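Local coordinates for cerato-platanin-like protein (Moniliophthora perniciosa, PDB 3SUM) that belongs to the cerato-platanins, small secreted fungal proteins with a double-psi beta-barrel fold, and has no firmly established molecular function, at residues N2-Q12 / N85-V94; E43-V51 / N71-D79. One frame throughout, in Å; residues are numbered along the deposited sequence.

Contact 1 of 2, residues N2-Q12 / N85-V94; sequences NWLIKWDDKFQ and NLFVGGTDLV
W3 and F87 both turn CG anti to their own carbonyl carbon, with chi1 of -78° in W3. Each ring therefore sits beside its backbone N, and the two meet as an offset stack. The centroid of the six-membered ring of W3 is 4.2 Å from that of the F87 ring, with the planes 24° apart. The other face of the indole is covered by N85, whose CA lies 3.7 Å from the centroid of the same six-membered ring in a CH-pi contact. W3 is thus sandwiched between two residues of 85-94.

Past this sandwich, strands 4-7 and 86-89 run parallel. L4 N, K6 N and D8 N donate to N85 O, F87 O and G89 O. F87 N and G89 N return bonds to L4 O and K6 O. L4, K6, L86 and V88 occupy one face of the sheet. There K6 lays its aliphatic chain across L86 CD1, while its NZ goes on to T111. I5, F87 and W7 lie on the opposite face, where I5 and F87 are buried. I5 CD1 meets V94 CG2 tip to tip at 3.7 Å. W7 packs CB against V94 CB, and T91 CG2 lies off-centre over its six-membered ring. W7 NE1 bonds to Y107 O.

G90 is the N-cap of the helix that starts at T91. Q12 reaches this helix end with an extended chain, and its OE1 accepts D92 N at 2.8 Å. The N-H points nearly straight at OE1 (174°) but comes in tilted from the amide plane. A water joins the same OE1 to L93 N. Two early helix N-H groups are thus satisfied, one directly and one through water. Q12 NE2 adds only a weak bond to D92 OD1.

The arrangement is a parallel strand pair of the double-psi beta-barrel of cerato-platanins, followed directly by a helix.

Contact 2 of 2, residues E43-V51 / N71-D79; sequences EVLNFPHFV and NHAFVTVVD
N46 and T76 cross obliquely, and the amide of N46 is a polar link between the loop 43-49 and strand 71-79. With CG anti to the backbone N (chi1 -154°), the amide is directed at the strand. Its ND2 donates to T76 OG1 at 3.0 Å and to F74 O at 3.3 Å. Both acceptors lie close to the amide plane, but ND2 stands above the carbonyl plane of F74. The two ND2 bonds hold the rotation of this buried amide. A water also donates to F74 O, and another joins L45 O to T76 OG1. An alanine here would remove both ND2 bonds, and would probably leave T76 OG1 without this N-H donor, F74 O with one donor fewer, and the loop less firmly tied to the strand.

F50 and V78 cross at about a right angle. V78 CG1 sits over the phenyl face, 3.6 Å from the ring centroid and 17° off the normal, in a clear CH-pi contact. The opposite face is covered by F47 CA, so the ring is held from both sides. F50 runs alongside T76, pointing the same way, with CD1 3.7 Å from T76 CB.

V51 lies on the other face of the sheet. It crosses V75 at about a right angle, with CG2 3.7 Å from V75 CG2, and the same methyl also reaches V77. L93 of helix 91-97 packs on V51 and V75.

The backbones pair in parallel. T76 N donates to H49 O, V51 N to T76 O, and V78 N to V51 O at 2.8 Å. H49 is the centre of an inverse gamma turn, preceded by the type II turn V44-F47.

This is a parallel strand pairing at the core of the double-psi beta-barrel, with a loop pinned to the strand by an asparagine amide.

How the contacts relate
Contact 1 and contact 2 build neighbouring parts of one sheet, with centres about 10 Å apart. Strands 86-89 and 50-52 lie side by side in it, antiparallel, and probably share a hydrogen bond from G90 N to F50 O at 3.2 Å. Strand 71-79 leads on to 86-89, and both segments of contact 2 lie in the chain between those of contact 1. Charge also joins them: K10 NZ of contact 1 forms a salt bridge with D79 OD2 of contact 2 at 2.8 Å. The F11 ring packs there too, its CE1 3.3 Å from D79 OD2. F87 of contact 1 packs on V51 of contact 2.

Contact 1 of 2, residues N2-Q12 / N85-V94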
loop_
_atom_site.group_PDB
_atom_site.type_symbol
_atom_site.label_atom_id
_atom_site.label_comp_id
_atom_site.label_asym_id
_atom_site.label_seq_id
_atom_site.Cartn_x
_atom_site.Cartn_y
_atom_site.Cartn_z
ATOM N N ASN A 2 7.396 -15.349 0.061
ATOM C CA ASN A 2 6.977 -15.539 -1.365
ATOM C C ASN A 2 5.878 -14.509 -1.674
ATOM O O ASN A 2 4.811 -14.923 -2.151
ATOM C CB ASN A 2 6.343 -16.921 -1.547
ATOM C CG ASN A 2 6.181 -17.349 -3.054
ATOM O OD1 ASN A 2 6.377 -18.536 -3.378
ATOM N ND2 ASN A 2 5.827 -16.394 -3.966
ATOM N N TRP A 3 6.096 -13.214 -1.407
ATOM C CA TRP A 3 5.066 -12.220 -1.704
ATOM C C TRP A 3 5.145 -11.844 -3.151
ATOM O O TRP A 3 6.247 -11.746 -3.701
ATOM C CB TRP A 3 5.186 -10.955 -0.791
ATOM C CG TRP A 3 4.634 -11.098 0.687
ATOM C CD1 TRP A 3 5.345 -11.397 1.814
ATOM C CD2 TRP A 3 3.289 -10.897 1.105
ATOM N NE1 TRP A 3 4.539 -11.370 2.906
ATOM C CE2 TRP A 3 3.261 -11.055 2.498
ATOM C CE3 TRP A 3 2.114 -10.486 0.441
ATOM C CZ2 TRP A 3 2.122 -10.871 3.229
ATOM C CZ3 TRP A 3 0.945 -10.363 1.185
ATOM C CH2 TRP A 3 0.965 -10.562 2.561
ATOM N N LEU A 4 3.976 -11.679 -3.774
ATOM C CA LEU A 4 3.817 -11.187 -5.166
ATOM C C LEU A 4 3.232 -9.784 -5.082
ATOM O O LEU A 4 2.496 -9.449 -4.141
ATOM C CB LEU A 4 2.785 -12.039 -5.969
ATOM C CG LEU A 4 3.106 -13.517 -6.182
ATOM C CD1 LEU A 4 2.041 -14.092 -7.141
ATOM C CD2 LEU A 4 4.464 -13.639 -6.844
ATOM N N ILE A 5 3.515 -8.954 -6.091
ATOM C CA ILE A 5 2.764 -7.726 -6.167
ATOM C C ILE A 5 2.261 -7.596 -7.628
ATOM O O ILE A 5 2.967 -7.969 -8.585
ATOM C CB ILE A 5 3.606 -6.526 -5.778
ATOM C CG1 ILE A 5 2.698 -5.258 -5.721
ATOM C CG2 ILE A 5 4.914 -6.416 -6.682
ATOM C CD1 ILE A 5 3.125 -4.263 -4.744
ATOM N N LYS A 6 1.070 -7.088 -7.783
ATOM C CA LYS A 6 0.482 -6.819 -9.083
ATOM C C LYS A 6 0.007 -5.386 -8.939
ATOM O O LYS A 6 -0.019 -4.837 -7.852
ATOM C CB LYS A 6 -0.768 -7.707 -9.276
ATOM C CG LYS A 6 -0.330 -9.193 -9.523
ATOM C CD LYS A 6 -1.623 -10.094 -9.417
ATOM C CE LYS A 6 -1.330 -11.606 -9.445
ATOM N NZ LYS A 6 -0.763 -11.951 -10.823
ATOM N N TRP A 7 -0.298 -4.767 -10.061
ATOM C CA TRP A 7 -0.728 -3.418 -10.008
ATOM C C TRP A 7 -2.151 -3.292 -10.526
ATOM O O TRP A 7 -2.633 -4.090 -11.332
ATOM C CB TRP A 7 0.269 -2.487 -10.733
ATOM C CG TRP A 7 0.487 -2.761 -12.212
ATOM C CD1 TRP A 7 1.492 -3.477 -12.759
ATOM C CD2 TRP A 7 -0.307 -2.286 -13.287
ATOM N NE1 TRP A 7 1.374 -3.467 -14.117
ATOM C CE2 TRP A 7 0.247 -2.775 -14.463
ATOM C CE3 TRP A 7 -1.486 -1.516 -13.356
ATOM C CZ2 TRP A 7 -0.293 -2.489 -15.751
ATOM C CZ3 TRP A 7 -2.013 -1.214 -14.617
ATOM C CH2 TRP A 7 -1.433 -1.712 -15.799
ATOM N N ASP A 8 -2.770 -2.214 -10.093
ATOM C CA ASP A 8 -4.175 -1.921 -10.386
ATOM C C ASP A 8 -4.337 -0.441 -10.118
ATOM O O ASP A 8 -4.074 0.056 -9.024
ATOM C CB ASP A 8 -5.105 -2.721 -9.430
ATOM C CG ASP A 8 -6.608 -2.592 -9.734
ATOM O OD1 ASP A 8 -7.070 -1.642 -10.327
ATOM O OD2 ASP A 8 -7.374 -3.432 -9.205
ATOM N N ASP A 9 -4.910 0.220 -11.113
ATOM C CA ASP A 9 -5.209 1.623 -11.096
ATOM C C ASP A 9 -6.126 2.011 -9.967
ATOM O O ASP A 9 -6.046 3.138 -9.469
ATOM C CB ASP A 9 -5.905 1.945 -12.435
ATOM C CG ASP A 9 -6.204 3.436 -12.600
ATOM O OD1 ASP A 9 -5.237 4.156 -12.952
ATOM O OD2 ASP A 9 -7.384 3.840 -12.407
ATOM N N LYS A 10 -6.971 1.073 -9.492
ATOM C CA LYS A 10 -7.872 1.384 -8.379
ATOM C C LYS A 10 -7.171 2.100 -7.221
ATOM O O LYS A 10 -7.685 3.021 -6.598
ATOM C CB LYS A 10 -8.494 0.062 -7.799
ATOM C CG LYS A 10 -9.481 0.357 -6.682
ATOM C CD LYS A 10 -10.159 -0.997 -6.202
ATOM C CE LYS A 10 -11.215 -0.793 -5.109
ATOM N NZ LYS A 10 -11.729 -2.126 -4.423
ATOM N N PHE A 11 -5.993 1.603 -6.864
ATOM C CA PHE A 11 -5.302 2.079 -5.659
ATOM C C PHE A 11 -4.570 3.405 -5.852
ATOM O O PHE A 11 -3.948 3.907 -4.927
ATOM C CB PHE A 11 -4.409 0.957 -5.198
ATOM C CG PHE A 11 -5.216 -0.269 -5.004
ATOM C CD1 PHE A 11 -6.228 -0.278 -4.041
ATOM C CD2 PHE A 11 -5.024 -1.385 -5.810
ATOM C CE1 PHE A 11 -7.073 -1.435 -3.887
ATOM C CE2 PHE A 11 -5.832 -2.526 -5.674
ATOM C CZ PHE A 11 -6.856 -2.566 -4.688
ATOM N N GLN A 12 -4.681 3.973 -7.034
ATOM C CA GLN A 12 -4.215 5.366 -7.131
ATOM C C GLN A 12 -5.303 6.231 -7.726
ATOM O O GLN A 12 -5.027 7.326 -8.298
ATOM C CB GLN A 12 -2.903 5.487 -7.920
ATOM C CG GLN A 12 -2.930 5.013 -9.325
ATOM C CD GLN A 12 -1.602 5.178 -9.951
ATOM O OE1 GLN A 12 -0.581 4.882 -9.326
ATOM N NE2 GLN A 12 -1.575 5.751 -11.179
ATOM N N ASN A 85 -0.388 -14.084 0.276
ATOM C CA ASN A 85 0.892 -13.579 -0.154
ATOM C C ASN A 85 0.818 -12.687 -1.374
ATOM O O ASN A 85 1.821 -12.527 -2.075
ATOM C CB ASN A 85 1.833 -14.753 -0.430
ATOM C CG ASN A 85 2.024 -15.627 0.818
ATOM O OD1 ASN A 85 2.174 -15.114 1.918
ATOM N ND2 ASN A 85 2.058 -16.914 0.627
ATOM N N LEU A 86 -0.315 -12.049 -1.579
ATOM C CA LEU A 86 -0.451 -11.185 -2.734
ATOM C C LEU A 86 -0.710 -9.722 -2.286
ATOM O O LEU A 86 -1.604 -9.466 -1.501
ATOM C CB LEU A 86 -1.622 -11.631 -3.615
ATOM C CG LEU A 86 -1.927 -10.665 -4.793
ATOM C CD1 LEU A 86 -0.755 -10.472 -5.821
ATOM C CD2 LEU A 86 -3.190 -11.132 -5.602
ATOM N N PHE A 87 0.100 -8.774 -2.775
ATOM C CA PHE A 87 -0.266 -7.379 -2.712
ATOM C C PHE A 87 -0.725 -6.929 -4.092
ATOM O O PHE A 87 -0.161 -7.361 -5.121
ATOM C CB PHE A 87 0.968 -6.544 -2.379
ATOM C CG PHE A 87 1.427 -6.693 -0.989
ATOM C CD1 PHE A 87 0.715 -6.113 0.059
ATOM C CD2 PHE A 87 2.576 -7.411 -0.718
ATOM C CE1 PHE A 87 1.147 -6.251 1.359
ATOM C CE2 PHE A 87 3.029 -7.551 0.572
ATOM C CZ PHE A 87 2.327 -7.000 1.609
ATOM N N VAL A 88 -1.711 -6.034 -4.123
ATOM C CA VAL A 88 -2.044 -5.393 -5.372
ATOM C C VAL A 88 -1.858 -3.920 -5.118
ATOM O O VAL A 88 -2.574 -3.346 -4.316
ATOM C CB VAL A 88 -3.454 -5.677 -5.864
ATOM C CG1 VAL A 88 -3.663 -4.895 -7.244
ATOM C CG2 VAL A 88 -3.599 -7.215 -6.105
ATOM N N GLY A 89 -0.962 -3.270 -5.848
ATOM C CA GLY A 89 -0.693 -1.903 -5.465
ATOM C C GLY A 89 -1.039 -0.943 -6.601
ATOM O O GLY A 89 -1.287 -1.321 -7.743
ATOM N N GLY A 90 -1.049 0.322 -6.270
ATOM C CA GLY A 90 -1.276 1.361 -7.249
ATOM C C GLY A 90 -0.238 1.263 -8.309
ATOM O O GLY A 90 0.881 0.883 -8.056
ATOM N N THR A 91 -0.605 1.674 -9.500
ATOM C CA THR A 91 0.272 1.582 -10.647
ATOM C C THR A 91 1.666 2.243 -10.468
ATOM O O THR A 91 2.711 1.619 -10.740
ATOM C CB THR A 91 -0.480 2.175 -11.833
ATOM O OG1 THR A 91 -1.838 1.676 -11.790
ATOM C CG2 THR A 91 0.194 1.849 -13.120
ATOM N N ASP A 92 1.688 3.486 -10.054
ATOM C CA ASP A 92 2.950 4.214 -9.952
ATOM C C ASP A 92 3.797 3.604 -8.831
ATOM O O ASP A 92 5.011 3.434 -8.922
ATOM C CB ASP A 92 2.604 5.635 -9.482
ATOM C CG ASP A 92 1.870 6.493 -10.574
ATOM O OD1 ASP A 92 1.770 6.063 -11.696
ATOM O OD2 ASP A 92 1.413 7.599 -10.206
ATOM N N LEU A 93 3.144 3.276 -7.721
ATOM C CA LEU A 93 3.870 2.576 -6.646
ATOM C C LEU A 93 4.610 1.362 -7.201
ATOM O O LEU A 93 5.806 1.150 -6.967
ATOM C CB LEU A 93 2.859 2.174 -5.553
ATOM C CG LEU A 93 3.238 1.008 -4.650
ATOM C CD1 LEU A 93 4.374 1.513 -3.708
ATOM C CD2 LEU A 93 2.053 0.495 -3.854
ATOM N N VAL A 94 3.893 0.504 -7.931
ATOM C CA VAL A 94 4.448 -0.708 -8.396
ATOM C C VAL A 94 5.496 -0.506 -9.439
ATOM O O VAL A 94 6.597 -1.089 -9.374
ATOM C CB VAL A 94 3.304 -1.713 -8.882
ATOM C CG1 VAL A 94 3.930 -2.956 -9.465
ATOM C CG2 VAL A 94 2.390 -2.034 -7.663
HETATM O O HOH W 1 -3.092 3.091 -13.559
HETATM O O HOH W 2 0.518 4.175 -6.931
#

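Contact 2 of 2, residues E43-V51 / N71-D79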
loop_
_atom_site.group_PDB
_atom_site.type_symbol
_atom_site.label_atom_id
_atom_site.label_comp_id
_atom_site.label_asym_id
_atom_site.label_seq_id
_atom_site.Cartn_x
_atom_site.Cartn_y
_atom_site.Cartn_z
ATOM N N GLU A 43 -7.591 11.268 -0.155
ATOM C CA GLU A 43 -7.385 12.024 1.076
ATOM C C GLU A 43 -6.719 11.231 2.159
ATOM O O GLU A 43 -6.409 11.749 3.223
ATOM C CB GLU A 43 -8.706 12.560 1.614
ATOM C CG GLU A 43 -9.467 13.404 0.590
ATOM C CD GLU A 43 -10.920 13.603 1.024
ATOM O OE1 GLU A 43 -11.601 12.636 1.423
ATOM O OE2 GLU A 43 -11.367 14.733 0.945
ATOM N N VAL A 44 -6.567 9.925 1.932
ATOM C CA VAL A 44 -6.059 9.087 3.004
ATOM C C VAL A 44 -4.550 9.249 3.085
ATOM O O VAL A 44 -3.852 9.317 2.059
ATOM C CB VAL A 44 -6.428 7.595 2.688
ATOM C CG1 VAL A 44 -5.820 6.679 3.744
ATOM C CG2 VAL A 44 -7.937 7.414 2.622
ATOM N N LEU A 45 -4.023 9.322 4.278
ATOM C CA LEU A 45 -2.565 9.332 4.458
ATOM C C LEU A 45 -1.801 8.278 3.694
ATOM O O LEU A 45 -2.195 7.092 3.697
ATOM C CB LEU A 45 -2.252 9.172 5.958
ATOM C CG LEU A 45 -2.697 10.325 6.843
ATOM C CD1 LEU A 45 -2.678 9.910 8.272
ATOM C CD2 LEU A 45 -1.662 11.550 6.665
ATOM N N ASN A 46 -0.725 8.695 3.018
ATOM C CA ASN A 46 0.138 7.864 2.209
ATOM C C ASN A 46 -0.365 7.504 0.825
ATOM O O ASN A 46 0.248 6.696 0.164
ATOM C CB ASN A 46 0.494 6.512 2.955
ATOM C CG ASN A 46 1.809 5.926 2.512
ATOM O OD1 ASN A 46 2.766 6.686 2.119
ATOM N ND2 ASN A 46 1.889 4.586 2.510
ATOM N N PHE A 47 -1.446 8.119 0.373
ATOM C CA PHE A 47 -1.936 7.941 -0.927
ATOM C C PHE A 47 -0.813 8.467 -1.857
ATOM O O PHE A 47 -0.295 9.517 -1.597
ATOM C CB PHE A 47 -3.180 8.856 -1.139
ATOM C CG PHE A 47 -3.660 8.872 -2.593
ATOM C CD1 PHE A 47 -4.474 7.864 -3.076
ATOM C CD2 PHE A 47 -3.178 9.819 -3.482
ATOM C CE1 PHE A 47 -4.918 7.873 -4.408
ATOM C CE2 PHE A 47 -3.580 9.843 -4.770
ATOM C CZ PHE A 47 -4.440 8.882 -5.271
ATOM N N PRO A 48 -0.474 7.754 -2.903
ATOM C CA PRO A 48 -1.129 6.549 -3.405
ATOM C C PRO A 48 -0.226 5.326 -3.249
ATOM O O PRO A 48 -0.175 4.452 -4.120
ATOM C CB PRO A 48 -1.343 6.909 -4.855
ATOM C CG PRO A 48 0.024 7.585 -5.254
ATOM C CD PRO A 48 0.395 8.372 -3.966
ATOM N N HIS A 49 0.465 5.225 -2.117
ATOM C CA HIS A 49 1.290 4.051 -1.898
ATOM C C HIS A 49 0.439 3.053 -1.152
ATOM O O HIS A 49 0.681 2.818 0.005
ATOM C CB HIS A 49 2.509 4.493 -1.065
ATOM C CG HIS A 49 3.590 4.973 -1.970
ATOM N ND1 HIS A 49 4.938 4.869 -1.679
ATOM C CD2 HIS A 49 3.511 5.444 -3.243
ATOM C CE1 HIS A 49 5.644 5.288 -2.720
ATOM N NE2 HIS A 49 4.809 5.662 -3.676
ATOM N N PHE A 50 -0.566 2.560 -1.867
ATOM C CA PHE A 50 -1.636 1.784 -1.280
ATOM C C PHE A 50 -1.691 0.409 -1.909
ATOM O O PHE A 50 -1.451 0.257 -3.068
ATOM C CB PHE A 50 -2.971 2.471 -1.571
ATOM C CG PHE A 50 -3.248 3.666 -0.714
ATOM C CD1 PHE A 50 -2.473 3.933 0.403
ATOM C CD2 PHE A 50 -4.282 4.529 -1.044
ATOM C CE1 PHE A 50 -2.753 5.068 1.212
ATOM C CE2 PHE A 50 -4.592 5.653 -0.254
ATOM C CZ PHE A 50 -3.829 5.897 0.894
ATOM N N VAL A 51 -2.101 -0.595 -1.110
ATOM C CA VAL A 51 -2.183 -1.908 -1.620
ATOM C C VAL A 51 -3.426 -2.584 -1.064
ATOM O O VAL A 51 -3.940 -2.217 -0.017
ATOM C CB VAL A 51 -0.975 -2.827 -1.198
ATOM C CG1 VAL A 51 0.378 -2.383 -1.870
ATOM C CG2 VAL A 51 -0.814 -2.831 0.330
ATOM N N ASN A 71 15.166 -1.791 -4.503
ATOM C CA ASN A 71 14.142 -0.773 -4.231
ATOM C C ASN A 71 13.304 -1.177 -3.030
ATOM O O ASN A 71 13.161 -2.363 -2.722
ATOM C CB ASN A 71 13.210 -0.611 -5.406
ATOM C CG ASN A 71 13.965 -0.365 -6.725
ATOM O OD1 ASN A 71 15.061 0.174 -6.739
ATOM N ND2 ASN A 71 13.388 -0.798 -7.810
ATOM N N HIS A 72 12.709 -0.201 -2.388
ATOM C CA HIS A 72 11.743 -0.512 -1.353
ATOM C C HIS A 72 10.691 0.580 -1.324
ATOM O O HIS A 72 10.851 1.663 -1.924
ATOM C CB HIS A 72 12.424 -0.675 0.012
ATOM C CG HIS A 72 12.984 0.606 0.581
ATOM N ND1 HIS A 72 14.240 1.084 0.230
ATOM C CD2 HIS A 72 12.491 1.478 1.498
ATOM C CE1 HIS A 72 14.488 2.198 0.901
ATOM N NE2 HIS A 72 13.437 2.468 1.666
ATOM N N ALA A 73 9.561 0.266 -0.700
ATOM C CA ALA A 73 8.527 1.232 -0.539
ATOM C C ALA A 73 7.751 0.924 0.712
ATOM O O ALA A 73 7.702 -0.237 1.146
ATOM C CB ALA A 73 7.553 1.220 -1.798
ATOM N N PHE A 74 7.095 1.939 1.239
ATOM C CA PHE A 74 6.225 1.742 2.351
ATOM C C PHE A 74 4.788 1.918 1.912
ATOM O O PHE A 74 4.412 2.918 1.304
ATOM C CB PHE A 74 6.553 2.743 3.492
ATOM C CG PHE A 74 7.897 2.526 4.079
ATOM C CD1 PHE A 74 8.123 1.531 5.059
ATOM C CD2 PHE A 74 8.970 3.380 3.702
ATOM C CE1 PHE A 74 9.351 1.380 5.645
ATOM C CE2 PHE A 74 10.228 3.205 4.305
ATOM C CZ PHE A 74 10.403 2.185 5.260
ATOM N N VAL A 75 3.972 0.898 2.187
ATOM C CA VAL A 75 2.641 0.899 1.633
ATOM C C VAL A 75 1.583 0.717 2.717
ATOM O O VAL A 75 1.850 0.079 3.687
ATOM C CB VAL A 75 2.485 -0.196 0.542
ATOM C CG1 VAL A 75 3.561 -0.042 -0.563
ATOM C CG2 VAL A 75 2.638 -1.625 1.100
ATOM N N THR A 76 0.370 1.312 2.512
ATOM C CA THR A 76 -0.675 1.153 3.444
ATOM C C THR A 76 -1.615 0.131 2.873
ATOM O O THR A 76 -1.998 0.208 1.707
ATOM C CB THR A 76 -1.383 2.490 3.615
ATOM O OG1 THR A 76 -0.391 3.429 4.029
ATOM C CG2 THR A 76 -2.447 2.420 4.763
ATOM N N VAL A 77 -2.058 -0.818 3.716
ATOM C CA VAL A 77 -3.060 -1.713 3.267
ATOM C C VAL A 77 -4.431 -1.024 3.337
ATOM O O VAL A 77 -4.858 -0.612 4.412
ATOM C CB VAL A 77 -3.049 -3.005 4.197
ATOM C CG1 VAL A 77 -4.274 -3.966 3.834
ATOM C CG2 VAL A 77 -1.701 -3.796 4.016
ATOM N N VAL A 78 -5.147 -0.948 2.205
ATOM C CA VAL A 78 -6.369 -0.192 2.128
ATOM C C VAL A 78 -7.517 -1.040 1.584
ATOM O O VAL A 78 -8.661 -0.585 1.527
ATOM C CB VAL A 78 -6.230 1.050 1.224
ATOM C CG1 VAL A 78 -5.075 2.041 1.759
ATOM C CG2 VAL A 78 -6.046 0.658 -0.302
ATOM N N ASP A 79 -7.220 -2.287 1.220
ATOM C CA ASP A 79 -8.301 -3.119 0.643
ATOM C C ASP A 79 -7.868 -4.579 0.773
ATOM O O ASP A 79 -6.769 -4.858 1.294
ATOM C CB ASP A 79 -8.415 -2.682 -0.832
ATOM C CG ASP A 79 -9.689 -3.186 -1.523
ATOM O OD1 ASP A 79 -10.587 -3.770 -0.866
ATOM O OD2 ASP A 79 -9.721 -2.988 -2.743
HETATM O O HOH W 3 -1.127 5.450 5.705
HETATM O O HOH W 4 5.025 5.810 1.782
#